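Long-range contacts in putative epoxide hydrolase protein (Klebsiella pneumoniae subsp. pneumoniae, PDB 5BOV), which is a putative epoxide hydrolase of the alpha/beta hydrolase fold that probably adds water to epoxide substrates: residues Phe109-Ile118 / Leu130-Ile138; Ser155-Ala163 / Phe178-Ala186. All coordinates share one frame; numbering follows the deposited sequence.

Interaction 1: Phe109-Ile118 / Leu130-Ile138; sequences FDWGARTADI and LVSVSGYLI
D117 turns its CG to the side of its own backbone N (chi1 -69°), while S132 swings OG trans to its N (chi1 -170°), and the two oxygens meet between helix 111-118 and strand 130-133. S132 OG lies 2.6 Å from D117 OD1 and equally near G135 O, two candidate acceptors for its one proton. The other carboxylate oxygen, D117 OD2, takes the backbone N of L137 at 2.9 Å, nearly along its C-O axis and almost straight (163° at the hydrogen). That bond firmly ties the helix to the chain leaving the type II turn S132-G135. A113 O, also an acceptor, stands 3.0 Å from D117 OD1 and may raise the acid's pKa, while the L137 N-H would favour the carboxylate. The helix belongs to the beta-alpha-beta unit 104-108, 111-122, 127-133. Its entry carries a GxDxG pattern that fits a nucleophile elbow, with D110 in a strained backbone conformation (phi positive). There water 1 accepts from D110 N and donates to V133 O, bridging elbow and strand end, while F109 CB packs on V133 CB at 3.7 Å. Along the helix, A116 CB presses on L130 CD1 at 3.5 Å, and L137 CD1 reaches over A113 CB. R114 lays CG against L137 O at 3.6 Å before its chain bends at chi3 toward N216. I118 and I138 meet obliquely through their CG1 atoms, 3.8 Å apart.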
loop_
_atom_site.group_PDB
_atom_site.type_symbol
_atom_site.label_atom_id
_atom_site.label_comp_id
_atom_site.label_asym_id
_atom_site.label_seq_id
_atom_site.Cartn_x
_atom_site.Cartn_y
_atom_site.Cartn_z
ATOM N N PHE A 109 -0.301 0.492 4.275
ATOM C CA PHE A 109 -1.022 -0.747 4.605
ATOM C C PHE A 109 -1.291 -1.534 3.319
ATOM O O PHE A 109 -1.361 -0.976 2.250
ATOM C CB PHE A 109 -2.341 -0.474 5.421
ATOM C CG PHE A 109 -3.421 0.211 4.591
ATOM C CD1 PHE A 109 -3.319 1.592 4.288
ATOM C CD2 PHE A 109 -4.488 -0.511 4.058
ATOM C CE1 PHE A 109 -4.298 2.184 3.510
ATOM C CE2 PHE A 109 -5.502 0.098 3.296
ATOM C CZ PHE A 109 -5.396 1.454 3.035
ATOM N N ASP A 110 -1.388 -2.866 3.456
ATOM C CA ASP A 110 -1.679 -3.778 2.368
ATOM C C ASP A 110 -0.674 -3.549 1.238
ATOM O O ASP A 110 0.527 -3.519 1.545
ATOM C CB ASP A 110 -3.192 -3.681 1.983
ATOM C CG ASP A 110 -3.561 -4.647 0.961
ATOM O OD1 ASP A 110 -3.508 -5.922 1.229
ATOM O OD2 ASP A 110 -3.786 -4.304 -0.189
ATOM N N TRP A 111 -1.061 -3.358 -0.017
ATOM C CA TRP A 111 -0.048 -3.147 -1.085
ATOM C C TRP A 111 0.904 -2.005 -0.719
ATOM O O TRP A 111 2.064 -2.022 -1.103
ATOM C CB TRP A 111 -0.684 -2.777 -2.394
ATOM C CG TRP A 111 -1.523 -3.829 -3.085
ATOM C CD1 TRP A 111 -1.951 -5.001 -2.610
ATOM C CD2 TRP A 111 -2.038 -3.718 -4.417
ATOM N NE1 TRP A 111 -2.756 -5.648 -3.568
ATOM C CE2 TRP A 111 -2.800 -4.887 -4.681
ATOM C CE3 TRP A 111 -1.966 -2.735 -5.396
ATOM C CZ2 TRP A 111 -3.487 -5.074 -5.908
ATOM C CZ3 TRP A 111 -2.586 -2.951 -6.630
ATOM C CH2 TRP A 111 -3.350 -4.091 -6.853
ATOM N N GLY A 112 0.392 -0.961 -0.058
ATOM C CA GLY A 112 1.230 0.125 0.301
ATOM C C GLY A 112 2.304 -0.199 1.352
ATOM O O GLY A 112 3.387 0.363 1.334
ATOM N N ALA A 113 1.964 -1.075 2.279
ATOM C CA ALA A 113 2.919 -1.566 3.260
ATOM C C ALA A 113 3.973 -2.403 2.574
ATOM O O ALA A 113 5.168 -2.281 2.828
ATOM C CB ALA A 113 2.292 -2.354 4.381
ATOM N N ARG A 114 3.534 -3.343 1.705
ATOM C CA ARG A 114 4.479 -4.128 0.919
ATOM C C ARG A 114 5.419 -3.257 0.120
ATOM O O ARG A 114 6.636 -3.431 0.151
ATOM C CB ARG A 114 3.728 -5.034 0.005
ATOM C CG ARG A 114 4.575 -5.946 -0.806
ATOM C CD ARG A 114 3.730 -6.714 -1.828
ATOM N NE ARG A 114 3.271 -5.809 -2.859
ATOM C CZ ARG A 114 2.250 -6.008 -3.673
ATOM N NH1 ARG A 114 1.486 -7.080 -3.577
ATOM N NH2 ARG A 114 2.013 -5.109 -4.644
ATOM N N THR A 115 4.869 -2.200 -0.492
ATOM C CA THR A 115 5.636 -1.331 -1.309
ATOM C C THR A 115 6.664 -0.528 -0.443
ATOM O O THR A 115 7.841 -0.477 -0.780
ATOM C CB THR A 115 4.718 -0.327 -2.068
ATOM O OG1 THR A 115 3.824 -1.062 -2.932
ATOM C CG2 THR A 115 5.488 0.597 -2.869
ATOM N N ALA A 116 6.209 0.005 0.687
ATOM C CA ALA A 116 7.128 0.714 1.574
ATOM C C ALA A 116 8.203 -0.207 2.151
ATOM O O ALA A 116 9.355 0.201 2.259
ATOM C CB ALA A 116 6.338 1.325 2.745
ATOM N N ASP A 117 7.825 -1.449 2.499
ATOM C CA ASP A 117 8.713 -2.448 2.972
ATOM C C ASP A 117 9.865 -2.652 1.910
ATOM O O ASP A 117 11.046 -2.733 2.284
ATOM C CB ASP A 117 8.075 -3.772 3.225
ATOM C CG ASP A 117 7.121 -3.786 4.404
ATOM O OD1 ASP A 117 7.017 -2.785 5.151
ATOM O OD2 ASP A 117 6.392 -4.789 4.457
ATOM N N ILE A 118 9.476 -2.815 0.646
ATOM C CA ILE A 118 10.431 -3.040 -0.403
ATOM C C ILE A 118 11.370 -1.832 -0.557
ATOM O O ILE A 118 12.605 -2.048 -0.704
ATOM C CB ILE A 118 9.742 -3.384 -1.734
ATOM C CG1 ILE A 118 9.072 -4.714 -1.616
ATOM C CG2 ILE A 118 10.773 -3.397 -2.919
ATOM C CD1 ILE A 118 8.084 -5.010 -2.741
ATOM N N LEU A 130 9.870 3.881 8.940
ATOM C CA LEU A 130 8.790 3.117 8.333
ATOM C C LEU A 130 7.677 2.761 9.294
ATOM O O LEU A 130 7.933 2.384 10.439
ATOM C CB LEU A 130 9.415 1.796 7.829
ATOM C CG LEU A 130 8.507 0.762 7.228
ATOM C CD1 LEU A 130 7.809 1.290 5.963
ATOM C CD2 LEU A 130 9.265 -0.553 6.956
ATOM N N VAL A 131 6.414 3.006 8.879
ATOM C CA VAL A 131 5.262 2.481 9.549
ATOM C C VAL A 131 4.667 1.437 8.615
ATOM O O VAL A 131 4.245 1.751 7.520
ATOM C CB VAL A 131 4.223 3.548 9.927
ATOM C CG1 VAL A 131 3.003 2.915 10.526
ATOM C CG2 VAL A 131 4.839 4.505 10.929
ATOM N N SER A 132 4.681 0.181 9.053
ATOM C CA SER A 132 4.224 -0.935 8.199
ATOM C C SER A 132 3.084 -1.660 8.881
ATOM O O SER A 132 3.278 -2.452 9.824
ATOM C CB SER A 132 5.400 -1.887 7.913
ATOM O OG SER A 132 5.063 -2.836 6.910
ATOM N N VAL A 133 1.869 -1.431 8.398
ATOM C CA VAL A 133 0.734 -2.096 8.978
ATOM C C VAL A 133 0.750 -3.599 8.595
ATOM O O VAL A 133 0.955 -3.934 7.411
ATOM C CB VAL A 133 -0.613 -1.528 8.512
ATOM C CG1 VAL A 133 -1.797 -2.311 9.063
ATOM C CG2 VAL A 133 -0.713 -0.059 8.843
ATOM N N SER A 134 0.549 -4.444 9.572
ATOM C CA SER A 134 0.609 -5.933 9.426
ATOM C C SER A 134 2.011 -6.477 9.234
ATOM O O SER A 134 2.155 -7.633 8.855
ATOM C CB SER A 134 -0.390 -6.478 8.395
ATOM O OG SER A 134 -1.703 -6.045 8.745
ATOM N N GLY A 135 3.044 -5.674 9.506
ATOM C CA GLY A 135 4.371 -6.206 9.641
ATOM C C GLY A 135 5.145 -6.282 8.328
ATOM O O GLY A 135 5.260 -5.330 7.599
ATOM N N TYR A 136 5.796 -7.423 8.152
ATOM C CA TYR A 136 6.735 -7.603 7.041
ATOM C C TYR A 136 5.936 -8.304 5.949
ATOM O O TYR A 136 5.589 -9.500 6.061
ATOM C CB TYR A 136 7.911 -8.486 7.473
ATOM C CG TYR A 136 8.990 -8.679 6.408
ATOM C CD1 TYR A 136 10.046 -7.772 6.294
ATOM C CD2 TYR A 136 8.985 -9.793 5.601
ATOM C CE1 TYR A 136 11.061 -7.957 5.371
ATOM C CE2 TYR A 136 10.016 -10.007 4.673
ATOM C CZ TYR A 136 11.046 -9.103 4.574
ATOM O OH TYR A 136 12.022 -9.323 3.622
ATOM N N LEU A 137 5.682 -7.603 4.850
ATOM C CA LEU A 137 4.805 -8.092 3.789
ATOM C C LEU A 137 5.523 -8.417 2.480
ATOM O O LEU A 137 4.848 -8.717 1.524
ATOM C CB LEU A 137 3.695 -7.102 3.526
ATOM C CG LEU A 137 2.727 -6.892 4.685
ATOM C CD1 LEU A 137 1.507 -6.135 4.274
ATOM C CD2 LEU A 137 2.349 -8.199 5.310
ATOM N N ILE A 138 6.848 -8.469 2.490
ATOM C CA ILE A 138 7.598 -8.907 1.365
ATOM C C ILE A 138 7.467 -10.448 1.302
ATOM O O ILE A 138 7.727 -11.136 2.310
ATOM C CB ILE A 138 9.068 -8.524 1.519
ATOM C CG1 ILE A 138 9.221 -6.996 1.392
ATOM C CG2 ILE A 138 9.935 -9.183 0.426
ATOM C CD1 ILE A 138 10.552 -6.460 1.776
HETATM O O HOH W 1 -1.460 -4.170 5.995
#

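Interaction 2: Ser155-Ala163 / Phe178-Ala186; sequences SWWYQFYFA and FAKFIWHQA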
loop_
_atom_site.group_PDB
_atom_site.type_symbol
_atom_site.label_atom_id
_atom_site.label_comp_id
_atom_site.label_asym_id
_atom_site.label_seq_id
_atom_site.Cartn_x
_atom_site.Cartn_y
_atom_site.Cartn_z
ATOM N N SER A 155 -10.064 -17.051 3.742
ATOM C CA SER A 155 -9.778 -15.618 3.974
ATOM C C SER A 155 -9.044 -14.945 2.798
ATOM O O SER A 155 -9.144 -13.732 2.643
ATOM C CB SER A 155 -8.966 -15.449 5.284
ATOM O OG SER A 155 -7.519 -15.662 5.103
ATOM N N TRP A 156 -8.319 -15.666 2.001
ATOM C CA TRP A 156 -7.661 -15.162 0.764
ATOM C C TRP A 156 -8.470 -15.490 -0.560
ATOM O O TRP A 156 -7.911 -15.425 -1.654
ATOM C CB TRP A 156 -6.296 -15.799 0.583
ATOM C CG TRP A 156 -5.222 -15.252 1.366
ATOM C CD1 TRP A 156 -4.580 -15.852 2.459
ATOM C CD2 TRP A 156 -4.484 -14.107 1.038
ATOM N NE1 TRP A 156 -3.523 -15.054 2.854
ATOM C CE2 TRP A 156 -3.487 -13.948 2.036
ATOM C CE3 TRP A 156 -4.634 -13.117 0.044
ATOM C CZ2 TRP A 156 -2.594 -12.870 2.026
ATOM C CZ3 TRP A 156 -3.748 -12.036 0.028
ATOM C CH2 TRP A 156 -2.734 -11.934 1.014
ATOM N N TRP A 157 -9.737 -15.775 -0.423
ATOM C CA TRP A 157 -10.564 -16.373 -1.518
ATOM C C TRP A 157 -10.413 -15.613 -2.854
ATOM O O TRP A 157 -10.342 -16.204 -3.912
ATOM C CB TRP A 157 -12.020 -16.489 -1.137
ATOM C CG TRP A 157 -12.762 -15.247 -1.049
ATOM C CD1 TRP A 157 -12.727 -14.356 -0.028
ATOM C CD2 TRP A 157 -13.636 -14.701 -2.057
ATOM N NE1 TRP A 157 -13.533 -13.292 -0.342
ATOM C CE2 TRP A 157 -14.065 -13.456 -1.593
ATOM C CE3 TRP A 157 -14.053 -15.137 -3.327
ATOM C CZ2 TRP A 157 -14.978 -12.662 -2.311
ATOM C CZ3 TRP A 157 -14.928 -14.335 -4.052
ATOM C CH2 TRP A 157 -15.365 -13.103 -3.530
ATOM N N TYR A 158 -10.411 -14.283 -2.738
ATOM C CA TYR A 158 -10.431 -13.444 -3.894
ATOM C C TYR A 158 -9.197 -13.588 -4.766
ATOM O O TYR A 158 -9.286 -13.414 -5.958
ATOM C CB TYR A 158 -10.646 -11.952 -3.505
ATOM C CG TYR A 158 -9.668 -11.473 -2.454
ATOM C CD1 TYR A 158 -9.975 -11.609 -1.073
ATOM C CD2 TYR A 158 -8.458 -10.936 -2.821
ATOM C CE1 TYR A 158 -9.055 -11.206 -0.102
ATOM C CE2 TYR A 158 -7.554 -10.554 -1.882
ATOM C CZ TYR A 158 -7.871 -10.706 -0.518
ATOM O OH TYR A 158 -6.939 -10.264 0.397
ATOM N N GLN A 159 -8.043 -13.940 -4.201
ATOM C CA GLN A 159 -6.867 -14.024 -5.017
ATOM C C GLN A 159 -7.003 -15.205 -5.953
ATOM O O GLN A 159 -6.559 -15.182 -7.102
ATOM C CB GLN A 159 -5.586 -14.105 -4.184
ATOM C CG GLN A 159 -5.207 -15.415 -3.540
ATOM C CD GLN A 159 -3.864 -15.313 -2.774
ATOM O OE1 GLN A 159 -3.102 -14.342 -2.933
ATOM N NE2 GLN A 159 -3.611 -16.250 -1.947
ATOM N N PHE A 160 -7.622 -16.252 -5.460
ATOM C CA PHE A 160 -7.905 -17.460 -6.312
ATOM C C PHE A 160 -9.005 -17.192 -7.337
ATOM O O PHE A 160 -8.844 -17.593 -8.534
ATOM C CB PHE A 160 -8.226 -18.693 -5.511
ATOM C CG PHE A 160 -7.246 -18.923 -4.387
ATOM C CD1 PHE A 160 -5.956 -19.350 -4.663
ATOM C CD2 PHE A 160 -7.633 -18.738 -3.078
ATOM C CE1 PHE A 160 -5.021 -19.503 -3.648
ATOM C CE2 PHE A 160 -6.702 -18.871 -2.063
ATOM C CZ PHE A 160 -5.408 -19.272 -2.347
ATOM N N TYR A 161 -10.036 -16.444 -6.949
ATOM C CA TYR A 161 -10.996 -15.956 -7.937
ATOM C C TYR A 161 -10.308 -15.215 -9.101
ATOM O O TYR A 161 -10.505 -15.476 -10.289
ATOM C CB TYR A 161 -11.967 -15.029 -7.243
ATOM C CG TYR A 161 -13.142 -14.548 -8.071
ATOM C CD1 TYR A 161 -14.038 -15.461 -8.670
ATOM C CD2 TYR A 161 -13.447 -13.235 -8.203
ATOM C CE1 TYR A 161 -15.155 -15.029 -9.378
ATOM C CE2 TYR A 161 -14.562 -12.789 -8.895
ATOM C CZ TYR A 161 -15.450 -13.676 -9.474
ATOM O OH TYR A 161 -16.550 -13.214 -10.175
ATOM N N PHE A 162 -9.420 -14.269 -8.727
ATOM C CA PHE A 162 -8.702 -13.421 -9.697
ATOM C C PHE A 162 -7.730 -14.220 -10.618
ATOM O O PHE A 162 -7.321 -13.753 -11.655
ATOM C CB PHE A 162 -7.943 -12.264 -9.021
ATOM C CG PHE A 162 -8.829 -11.254 -8.298
ATOM C CD1 PHE A 162 -10.142 -11.025 -8.675
ATOM C CD2 PHE A 162 -8.275 -10.500 -7.267
ATOM C CE1 PHE A 162 -10.912 -10.140 -7.953
ATOM C CE2 PHE A 162 -9.036 -9.590 -6.562
ATOM C CZ PHE A 162 -10.362 -9.404 -6.939
ATOM N N ALA A 163 -7.411 -15.450 -10.238
ATOM C CA ALA A 163 -6.548 -16.286 -11.050
ATOM C C ALA A 163 -7.270 -16.856 -12.280
ATOM O O ALA A 163 -6.612 -17.442 -13.109
ATOM C CB ALA A 163 -6.003 -17.416 -10.204
ATOM N N PHE A 178 -17.879 -5.461 -5.692
ATOM C CA PHE A 178 -16.872 -6.435 -5.279
ATOM C C PHE A 178 -15.923 -5.779 -4.260
ATOM O O PHE A 178 -15.745 -6.323 -3.158
ATOM C CB PHE A 178 -16.094 -6.983 -6.478
ATOM C CG PHE A 178 -15.292 -8.213 -6.136
ATOM C CD1 PHE A 178 -14.145 -8.157 -5.387
ATOM C CD2 PHE A 178 -15.712 -9.463 -6.569
ATOM C CE1 PHE A 178 -13.437 -9.303 -5.036
ATOM C CE2 PHE A 178 -14.987 -10.603 -6.228
ATOM C CZ PHE A 178 -13.882 -10.550 -5.431
ATOM N N ALA A 179 -15.473 -4.571 -4.566
ATOM C CA ALA A 179 -14.573 -3.895 -3.629
ATOM C C ALA A 179 -15.318 -3.590 -2.341
ATOM O O ALA A 179 -14.731 -3.682 -1.250
ATOM C CB ALA A 179 -13.999 -2.617 -4.244
ATOM N N LYS A 180 -16.581 -3.189 -2.417
ATOM C CA LYS A 180 -17.288 -2.867 -1.187
ATOM C C LYS A 180 -17.453 -4.109 -0.286
ATOM O O LYS A 180 -17.326 -4.035 0.908
ATOM C CB LYS A 180 -18.689 -2.248 -1.483
ATOM C CG LYS A 180 -19.340 -1.607 -0.260
ATOM C CD LYS A 180 -20.659 -0.943 -0.719
ATOM C CE LYS A 180 -21.189 0.000 0.342
ATOM N NZ LYS A 180 -22.412 0.721 -0.104
ATOM N N PHE A 181 -17.756 -5.262 -0.912
ATOM C CA PHE A 181 -17.822 -6.492 -0.179
ATOM C C PHE A 181 -16.485 -6.830 0.512
ATOM O O PHE A 181 -16.455 -7.192 1.689
ATOM C CB PHE A 181 -18.270 -7.582 -1.170
ATOM C CG PHE A 181 -18.519 -8.922 -0.550
ATOM C CD1 PHE A 181 -19.708 -9.204 0.081
ATOM C CD2 PHE A 181 -17.580 -9.879 -0.610
ATOM C CE1 PHE A 181 -19.960 -10.466 0.643
ATOM C CE2 PHE A 181 -17.786 -11.107 -0.072
ATOM C CZ PHE A 181 -18.948 -11.396 0.604
ATOM N N ILE A 182 -15.396 -6.619 -0.226
ATOM C CA ILE A 182 -14.110 -6.815 0.336
ATOM C C ILE A 182 -13.879 -5.860 1.557
ATOM O O ILE A 182 -13.291 -6.248 2.562
ATOM C CB ILE A 182 -13.011 -6.647 -0.711
ATOM C CG1 ILE A 182 -13.065 -7.812 -1.753
ATOM C CG2 ILE A 182 -11.644 -6.560 -0.067
ATOM C CD1 ILE A 182 -12.789 -9.205 -1.187
ATOM N N TRP A 183 -14.258 -4.579 1.442
ATOM C CA TRP A 183 -14.071 -3.694 2.556
ATOM C C TRP A 183 -14.749 -4.213 3.824
ATOM O O TRP A 183 -14.195 -4.183 4.905
ATOM C CB TRP A 183 -14.615 -2.270 2.248
ATOM C CG TRP A 183 -13.814 -1.320 1.465
ATOM C CD1 TRP A 183 -13.022 -1.591 0.427
ATOM C CD2 TRP A 183 -13.825 0.114 1.594
ATOM N NE1 TRP A 183 -12.488 -0.441 -0.075
ATOM C CE2 TRP A 183 -12.990 0.620 0.613
ATOM C CE3 TRP A 183 -14.459 0.991 2.456
ATOM C CZ2 TRP A 183 -12.772 1.983 0.444
ATOM C CZ3 TRP A 183 -14.207 2.357 2.330
ATOM C CH2 TRP A 183 -13.407 2.830 1.349
ATOM N N HIS A 184 -15.966 -4.701 3.657
ATOM C CA HIS A 184 -16.752 -5.217 4.816
ATOM C C HIS A 184 -16.117 -6.492 5.348
ATOM O O HIS A 184 -16.061 -6.649 6.541
ATOM C CB HIS A 184 -18.199 -5.551 4.393
ATOM C CG HIS A 184 -19.103 -4.375 4.262
ATOM N ND1 HIS A 184 -19.289 -3.450 5.277
ATOM C CD2 HIS A 184 -19.910 -3.979 3.247
ATOM C CE1 HIS A 184 -20.144 -2.534 4.886
ATOM N NE2 HIS A 184 -20.574 -2.850 3.672
ATOM N N GLN A 185 -15.586 -7.352 4.486
ATOM C CA GLN A 185 -14.905 -8.552 5.002
ATOM C C GLN A 185 -13.657 -8.187 5.796
ATOM O O GLN A 185 -13.282 -8.854 6.770
ATOM C CB GLN A 185 -14.479 -9.453 3.864
ATOM C CG GLN A 185 -15.617 -10.232 3.185
ATOM C CD GLN A 185 -15.004 -11.390 2.342
ATOM O OE1 GLN A 185 -14.108 -11.164 1.505
ATOM N NE2 GLN A 185 -15.429 -12.594 2.626
ATOM N N ALA A 186 -12.923 -7.216 5.263
ATOM C CA ALA A 186 -11.576 -6.897 5.802
ATOM C C ALA A 186 -11.689 -6.109 7.085
ATOM O O ALA A 186 -10.785 -6.178 7.913
ATOM C CB ALA A 186 -10.781 -6.140 4.752
#
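F178 drives its phenyl tip into a cluster formed by W157, Y161 and F162. Its CZ reaches W157 CH2 at 3.5 Å, the rings meeting obliquely from opposing directions. F178 CE2 comes equally close to Y161 CE2 at 3.5 Å, but here the rings are nearly coplanar (3°) and touch rim to rim, neither lying over the other. On another side F162 CZ approaches F178 CE1 at 3.6 Å, again at a slant, while Y158 CB abuts the ring's edge. W157 in turn is a knob in the hole made by F178, F181, I182 and Q185. Its indole NE1 donates to Q185 OE1 at 2.9 Å, almost perfectly straight (174°). OE1 lies in the indole plane and receives the N-H on a lone pair in its carbonyl plane, with the amide turned nearly perpendicular to the ring; this gives the aromatic cluster one directional bond. Behind these contacts, W157 CG sits between its own backbone N and carbonyl carbon (chi1 71°), a turn that lays one indole face over Y158 CB and points the NE1 edge at Q185. I182 CD1 meets the Y158 ring at CD1, 3.7 Å away, the two side chains crossing at about a right angle. The short helical axes run roughly antiparallel and come no closer than 12.9 Å, a gap bridged by these large side chains. Both helices belong to the mainly helical region between strands 127-133 and 247-252, where alpha/beta hydrolases commonly carry a cap; F162 rests on helix 209-220, and A179, K180 and W183 border helix 194-201.

In the fold
Interaction 1 closes in the chain before interaction 2 opens: the first lies in the core, about 7 Å from the chain centre, the second about 16 Å out in the helical region that follows strand 127-133. Their centres are 19 Å apart and their nearest atoms about 6 Å, so they do not touch. The approach is made by Y158, whose OH stands 5.6 Å from D110 OD1; it brings the helical region near the presumed elbow, where D110 would be the nucleophile if the unconfirmed pattern holds. H284 touches D110 and also A186, a residue of 178-186 that stands outside the packing of interaction 2 itself.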